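Probable sulfate-binding lipoprotein SubI (Mycobacterium tuberculosis, PDB 6DDN) probably binds sulfate outside the cytoplasmic membrane as the lipid-attached solute-binding component of a sulfate transport system. Local coordinates at residues P64-V69 with N282-V287; Q288-W293 with R299-A304. One frame throughout, in Å; residues are numbered along the deposited sequence.

Contact 1 (P64-V69 with N282-V287)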
loop_
_atom_site.group_PDB
_atom_site.type_symbol
_atom_site.label_atom_id
_atom_site.label_comp_id
_atom_site.label_asym_id
_atom_site.label_seq_id
_atom_site.Cartn_x
_atom_site.Cartn_y
_atom_site.Cartn_z
ATOM N N PRO A 64 6.544 -9.532 0.917
ATOM C CA PRO A 64 7.766 -9.621 1.735
ATOM C C PRO A 64 7.508 -9.610 3.231
ATOM O O PRO A 64 8.263 -10.238 3.984
ATOM C CB PRO A 64 8.565 -8.390 1.294
ATOM C CG PRO A 64 8.139 -8.178 -0.110
ATOM C CD PRO A 64 6.671 -8.487 -0.116
ATOM N N GLY A 65 6.467 -8.922 3.686
ATOM C CA GLY A 65 6.140 -8.935 5.094
ATOM C C GLY A 65 5.330 -10.152 5.484
ATOM O O GLY A 65 5.552 -10.736 6.550
ATOM N N TRP A 66 4.388 -10.547 4.626
ATOM C CA TRP A 66 3.551 -11.703 4.934
ATOM C C TRP A 66 4.375 -12.980 4.997
ATOM O O TRP A 66 4.205 -13.794 5.911
ATOM C CB TRP A 66 2.430 -11.834 3.904
ATOM C CG TRP A 66 1.341 -10.841 4.105
ATOM C CD1 TRP A 66 0.957 -9.860 3.241
ATOM C CD2 TRP A 66 0.500 -10.715 5.258
ATOM N NE1 TRP A 66 -0.078 -9.133 3.781
ATOM C CE2 TRP A 66 -0.375 -9.638 5.020
ATOM C CE3 TRP A 66 0.400 -11.410 6.467
ATOM C CZ2 TRP A 66 -1.338 -9.241 5.944
ATOM C CZ3 TRP A 66 -0.553 -11.014 7.383
ATOM C CH2 TRP A 66 -1.410 -9.941 7.117
ATOM N N SER A 67 5.285 -13.172 4.039
ATOM C CA SER A 67 6.104 -14.378 4.025
ATOM C C SER A 67 7.105 -14.425 5.172
ATOM O O SER A 67 7.713 -15.478 5.394
ATOM C CB SER A 67 6.835 -14.502 2.687
ATOM O OG SER A 67 7.684 -13.394 2.468
ATOM N N ALA A 68 7.296 -13.323 5.896
ATOM C CA ALA A 68 8.111 -13.325 7.103
ATOM C C ALA A 68 7.289 -13.489 8.370
ATOM O O ALA A 68 7.790 -14.039 9.356
ATOM C CB ALA A 68 8.922 -12.029 7.202
ATOM N N VAL A 69 6.035 -13.035 8.358
ATOM C CA VAL A 69 5.193 -13.116 9.544
ATOM C C VAL A 69 4.581 -14.506 9.685
ATOM O O VAL A 69 4.441 -15.023 10.800
ATOM C CB VAL A 69 4.116 -12.017 9.487
ATOM C CG1 VAL A 69 2.872 -12.438 10.247
ATOM C CG2 VAL A 69 4.666 -10.710 10.032
ATOM N N ASN A 282 -4.912 -10.956 14.850
ATOM C CA ASN A 282 -4.417 -10.383 16.097
ATOM C C ASN A 282 -2.914 -10.572 16.244
ATOM O O ASN A 282 -2.241 -9.730 16.851
ATOM C CB ASN A 282 -5.152 -11.003 17.285
ATOM C CG ASN A 282 -6.629 -10.642 17.311
ATOM O OD1 ASN A 282 -7.074 -9.746 16.593
ATOM N ND2 ASN A 282 -7.394 -11.339 18.142
ATOM N N PHE A 283 -2.369 -11.657 15.688
ATOM C CA PHE A 283 -0.929 -11.880 15.756
ATOM C C PHE A 283 -0.153 -10.747 15.095
ATOM O O PHE A 283 0.990 -10.478 15.477
ATOM C CB PHE A 283 -0.576 -13.218 15.102
ATOM C CG PHE A 283 0.890 -13.544 15.138
ATOM C CD1 PHE A 283 1.477 -14.037 16.292
ATOM C CD2 PHE A 283 1.681 -13.362 14.015
ATOM C CE1 PHE A 283 2.825 -14.340 16.327
ATOM C CE2 PHE A 283 3.028 -13.662 14.043
ATOM C CZ PHE A 283 3.602 -14.151 15.201
ATOM N N GLN A 284 -0.759 -10.070 14.114
ATOM C CA GLN A 284 -0.061 -9.005 13.402
ATOM C C GLN A 284 0.270 -7.834 14.315
ATOM O O GLN A 284 1.300 -7.173 14.129
ATOM C CB GLN A 284 -0.902 -8.524 12.219
ATOM C CG GLN A 284 -1.281 -9.622 11.245
ATOM C CD GLN A 284 -0.099 -10.486 10.869
ATOM O OE1 GLN A 284 0.995 -9.982 10.612
ATOM N NE2 GLN A 284 -0.308 -11.796 10.845
ATOM N N TYR A 285 -0.582 -7.560 15.299
ATOM C CA TYR A 285 -0.374 -6.436 16.200
ATOM C C TYR A 285 0.542 -6.773 17.368
ATOM O O TYR A 285 0.797 -5.899 18.204
ATOM C CB TYR A 285 -1.724 -5.928 16.714
ATOM C CG TYR A 285 -2.600 -5.384 15.608
ATOM C CD1 TYR A 285 -2.479 -4.068 15.186
ATOM C CD2 TYR A 285 -3.531 -6.194 14.970
ATOM C CE1 TYR A 285 -3.268 -3.568 14.166
ATOM C CE2 TYR A 285 -4.327 -5.703 13.949
ATOM C CZ TYR A 285 -4.191 -4.389 13.551
ATOM O OH TYR A 285 -4.979 -3.893 12.537
ATOM N N THR A 286 1.040 -8.004 17.447
ATOM C CA THR A 286 2.003 -8.349 18.480
ATOM C C THR A 286 3.307 -7.590 18.259
ATOM O O THR A 286 3.589 -7.080 17.171
ATOM C CB THR A 286 2.279 -9.852 18.489
ATOM O OG1 THR A 286 2.855 -10.238 17.235
ATOM C CG2 THR A 286 0.995 -10.633 18.721
ATOM N N VAL A 287 4.111 -7.519 19.321
ATOM C CA VAL A 287 5.391 -6.823 19.229
ATOM C C VAL A 287 6.277 -7.482 18.180
ATOM O O VAL A 287 6.906 -6.802 17.358
ATOM C CB VAL A 287 6.070 -6.780 20.610
ATOM C CG1 VAL A 287 7.561 -6.515 20.469
ATOM C CG2 VAL A 287 5.407 -5.732 21.495
#
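Val69 and Gln284 bring the two backbones closest, with Val69 CA 7.7 Å from Gln284 CA, a spacing that side chains rather than main chains must fill. Residues 64-69 belong to helix 63-74, and 282-287 run from helix 274-284 into helix 287-295. This is helix packing inside one lobe of the periplasmic solute-binding protein fold, joining an early helix to a late one across 212 intervening residues.

Gln284 and Val69 share the larger part of the contact. The glutamine chain bends at chi2 (-47°), which turns the terminal amide so that its O/N edge meets the valine and one face meets the indole of Trp66. The valine's CG1 branch touches both ends of that edge, 3.1 Å from Gln284 OE1 and 3.3 Å from Gln284 NE2. Trp66 reaches over with the far corner of its six-membered ring, Trp66 CZ3 lying 3.6 Å from Gln284 CD; ring and amide planes are 58° apart, so the two are not stacked. The buried amide has partners beyond this interface: NE2 donates to Phe280 O one turn back, and OE1 accepts from Trp293 NE1. Glutamine suits the place because it can satisfy both while one amide face packs against the indole and its edge against the valine methyl. The indole nitrogen of Trp66, in turn, is bonded to Asn108 OD1.

Phe283 completes the apolar side. With CG anti to the backbone N (chi1 -179°), its ring offers an edge to the same branch of the valine, Val69 CG1 standing 4.0 Å from Phe283 CE2. OG1 of Thr286, the N-cap of the next helix, lies over one face of the Phe283 ring, toward its rim, and donates to Phe283 O at 2.6 Å, in the carbonyl plane.

Contact 2 (Q288-W293 with R299-A304); sequences QAQKLW and RPVDPA
Gln290 reaches from helix 287-295 to the bend that follows strand 299-300, where Asp302 N-caps helix 303-308, and side-chain-to-backbone hydrogen bonds close the contact. The strand pairs antiparallel with strand 138-147 in the mixed sheet of the solute-binding protein fold, so the contact seats the helix beside a sheet strand and the start of the following helix.

The tight part is centred on one oxygen. Gln290 OE1 accepts from Asp302 N at 2.8 Å, with an N-H...O angle of 152° and the donor tilted slightly from the carbonyl plane. Val301 N also donates to Gln290 OE1, at 2.9 Å, but weakly, because that bond is strongly bent, at 126°. The bend at chi2 (-74°) turns the amide toward these successive N-H groups. Its other end is also held: NE2 donates to Pro137 O and Gln284 O, which fixes which way the amide faces. A glutamine suits this buried place by serving donors and acceptors at once. Around the oxygen, Pro300 CB closes to 3.4 Å of Gln290 OE1, and Val301 CG2 comes to 3.3 Å of Gln290 OE1. Proline offers a compact apolar ring here, packing beside the glutamine oxygen and touching Phe313 and Val305.

Packing slackens toward the surface. The CB of Lys291 leaves its helix away from residues 299-304, and the residue is exposed, as are Pro303 and Ala304 beyond the bend. Between these extremes Asp302 has two roles: its CB packs 3.7 Å from Gln290 CG, while its carboxylate caps the helix, Asp302 OD1 accepting from Ala304 N at 3.0 Å on its anti side.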
loop_
_atom_site.group_PDB
_atom_site.type_symbol
_atom_site.label_atom_id
_atom_site.label_comp_id
_atom_site.label_asym_id
_atom_site.label_seq_id
_atom_site.Cartn_x
_atom_site.Cartn_y
_atom_site.Cartn_z
ATOM N N GLN A 288 6.318 -8.817 18.173
ATOM C CA GLN A 288 7.178 -9.534 17.235
ATOM C C GLN A 288 6.765 -9.270 15.794
ATOM O O GLN A 288 7.599 -8.920 14.952
ATOM C CB GLN A 288 7.147 -11.032 17.535
ATOM C CG GLN A 288 8.095 -11.847 16.672
ATOM C CD GLN A 288 7.780 -13.331 16.696
ATOM O OE1 GLN A 288 6.723 -13.748 17.176
ATOM N NE2 GLN A 288 8.695 -14.138 16.170
ATOM N N ALA A 289 5.474 -9.432 15.490
ATOM C CA ALA A 289 5.010 -9.232 14.121
ATOM C C ALA A 289 5.254 -7.802 13.657
ATOM O O ALA A 289 5.618 -7.574 12.498
ATOM C CB ALA A 289 3.531 -9.588 14.009
ATOM N N GLN A 290 5.057 -6.824 14.546
ATOM C CA GLN A 290 5.323 -5.436 14.183
ATOM C C GLN A 290 6.800 -5.223 13.881
ATOM O O GLN A 290 7.150 -4.492 12.947
ATOM C CB GLN A 290 4.859 -4.502 15.299
ATOM C CG GLN A 290 3.352 -4.394 15.414
ATOM C CD GLN A 290 2.744 -3.569 14.300
ATOM O OE1 GLN A 290 2.785 -2.340 14.331
ATOM N NE2 GLN A 290 2.178 -4.242 13.304
ATOM N N LYS A 291 7.683 -5.857 14.658
ATOM C CA LYS A 291 9.104 -5.816 14.337
ATOM C C LYS A 291 9.373 -6.449 12.978
ATOM O O LYS A 291 10.192 -5.946 12.199
ATOM C CB LYS A 291 9.913 -6.530 15.421
ATOM C CG LYS A 291 10.166 -5.720 16.674
ATOM C CD LYS A 291 11.001 -6.525 17.657
ATOM C CE LYS A 291 11.217 -5.781 18.965
ATOM N NZ LYS A 291 11.603 -6.718 20.059
ATOM N N LEU A 292 8.686 -7.552 12.674
ATOM C CA LEU A 292 8.938 -8.269 11.427
ATOM C C LEU A 292 8.506 -7.447 10.220
ATOM O O LEU A 292 9.241 -7.349 9.230
ATOM C CB LEU A 292 8.223 -9.619 11.448
ATOM C CG LEU A 292 8.742 -10.631 12.468
ATOM C CD1 LEU A 292 7.761 -11.775 12.607
ATOM C CD2 LEU A 292 10.120 -11.143 12.078
ATOM N N TRP A 293 7.308 -6.858 10.279
ATOM C CA TRP A 293 6.871 -5.960 9.214
ATOM C C TRP A 293 7.869 -4.827 9.017
ATOM O O TRP A 293 8.259 -4.514 7.885
ATOM C CB TRP A 293 5.485 -5.397 9.534
ATOM C CG TRP A 293 4.358 -6.357 9.308
ATOM C CD1 TRP A 293 3.614 -6.982 10.264
ATOM C CD2 TRP A 293 3.836 -6.789 8.045
ATOM N NE1 TRP A 293 2.664 -7.782 9.677
ATOM C CE2 TRP A 293 2.779 -7.681 8.315
ATOM C CE3 TRP A 293 4.160 -6.510 6.714
ATOM C CZ2 TRP A 293 2.044 -8.298 7.302
ATOM C CZ3 TRP A 293 3.425 -7.120 5.709
ATOM C CH2 TRP A 293 2.384 -8.007 6.010
ATOM N N ARG A 299 6.112 0.187 7.396
ATOM C CA ARG A 299 6.124 1.025 8.587
ATOM C C ARG A 299 5.113 0.517 9.608
ATOM O O ARG A 299 3.911 0.481 9.315
ATOM C CB ARG A 299 5.838 2.474 8.205
ATOM C CG ARG A 299 7.052 3.165 7.621
ATOM C CD ARG A 299 6.702 4.423 6.856
ATOM N NE ARG A 299 7.891 5.003 6.239
ATOM C CZ ARG A 299 8.417 6.175 6.580
ATOM N NH1 ARG A 299 7.861 6.902 7.541
ATOM N NH2 ARG A 299 9.505 6.617 5.963
ATOM N N PRO A 300 5.543 0.120 10.799
ATOM C CA PRO A 300 4.611 -0.447 11.776
ATOM C C PRO A 300 3.787 0.627 12.469
ATOM O O PRO A 300 4.150 1.804 12.511
ATOM C CB PRO A 300 5.539 -1.149 12.772
ATOM C CG PRO A 300 6.785 -0.324 12.733
ATOM C CD PRO A 300 6.929 0.138 11.301
ATOM N N VAL A 301 2.654 0.189 13.023
ATOM C CA VAL A 301 1.773 1.080 13.774
ATOM C C VAL A 301 2.024 1.027 15.274
ATOM O O VAL A 301 1.546 1.914 15.998
ATOM C CB VAL A 301 0.287 0.776 13.488
ATOM C CG1 VAL A 301 -0.015 0.973 12.013
ATOM C CG2 VAL A 301 -0.065 -0.633 13.931
ATOM N N ASP A 302 2.745 0.025 15.763
ATOM C CA ASP A 302 3.122 -0.022 17.168
ATOM C C ASP A 302 4.034 1.158 17.480
ATOM O O ASP A 302 5.139 1.239 16.920
ATOM C CB ASP A 302 3.824 -1.340 17.490
ATOM C CG ASP A 302 3.969 -1.581 18.984
ATOM O OD1 ASP A 302 4.374 -0.652 19.717
ATOM O OD2 ASP A 302 3.678 -2.711 19.428
ATOM N N PRO A 303 3.628 2.083 18.353
ATOM C CA PRO A 303 4.453 3.278 18.594
ATOM C C PRO A 303 5.829 2.970 19.159
ATOM O O PRO A 303 6.748 3.778 18.976
ATOM C CB PRO A 303 3.607 4.092 19.585
ATOM C CG PRO A 303 2.719 3.086 20.239
ATOM C CD PRO A 303 2.404 2.082 19.172
ATOM N N ALA A 304 6.005 1.832 19.833
ATOM C CA ALA A 304 7.327 1.467 20.328
ATOM C C ALA A 304 8.196 0.883 19.218
ATOM O O ALA A 304 9.381 1.223 19.112
ATOM C CB ALA A 304 7.205 0.479 21.488
#

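Overall arrangement
The two contacts follow in series along the chain, contact 1 closing at 287 just before contact 2 opens at 288, and their centres are 8 Å apart on the same side of the chain's centre. Consecutive helices 274-284 and 287-295 connect them. Besides the amide bonds that tie the two glutamines to their surroundings, Ala289 CB packs 3.1 Å from Phe283 O and 3.3 Å from Gln284 O, holding the helices close where one gives way to the other. Trp293 also meets Trp66 edge-to-face and stacks on Phe138. Helix 63-74 is thereby linked through the helix pair to strand 299-300 and the sheet, uniting chain parts distant in sequence, probably within one lobe.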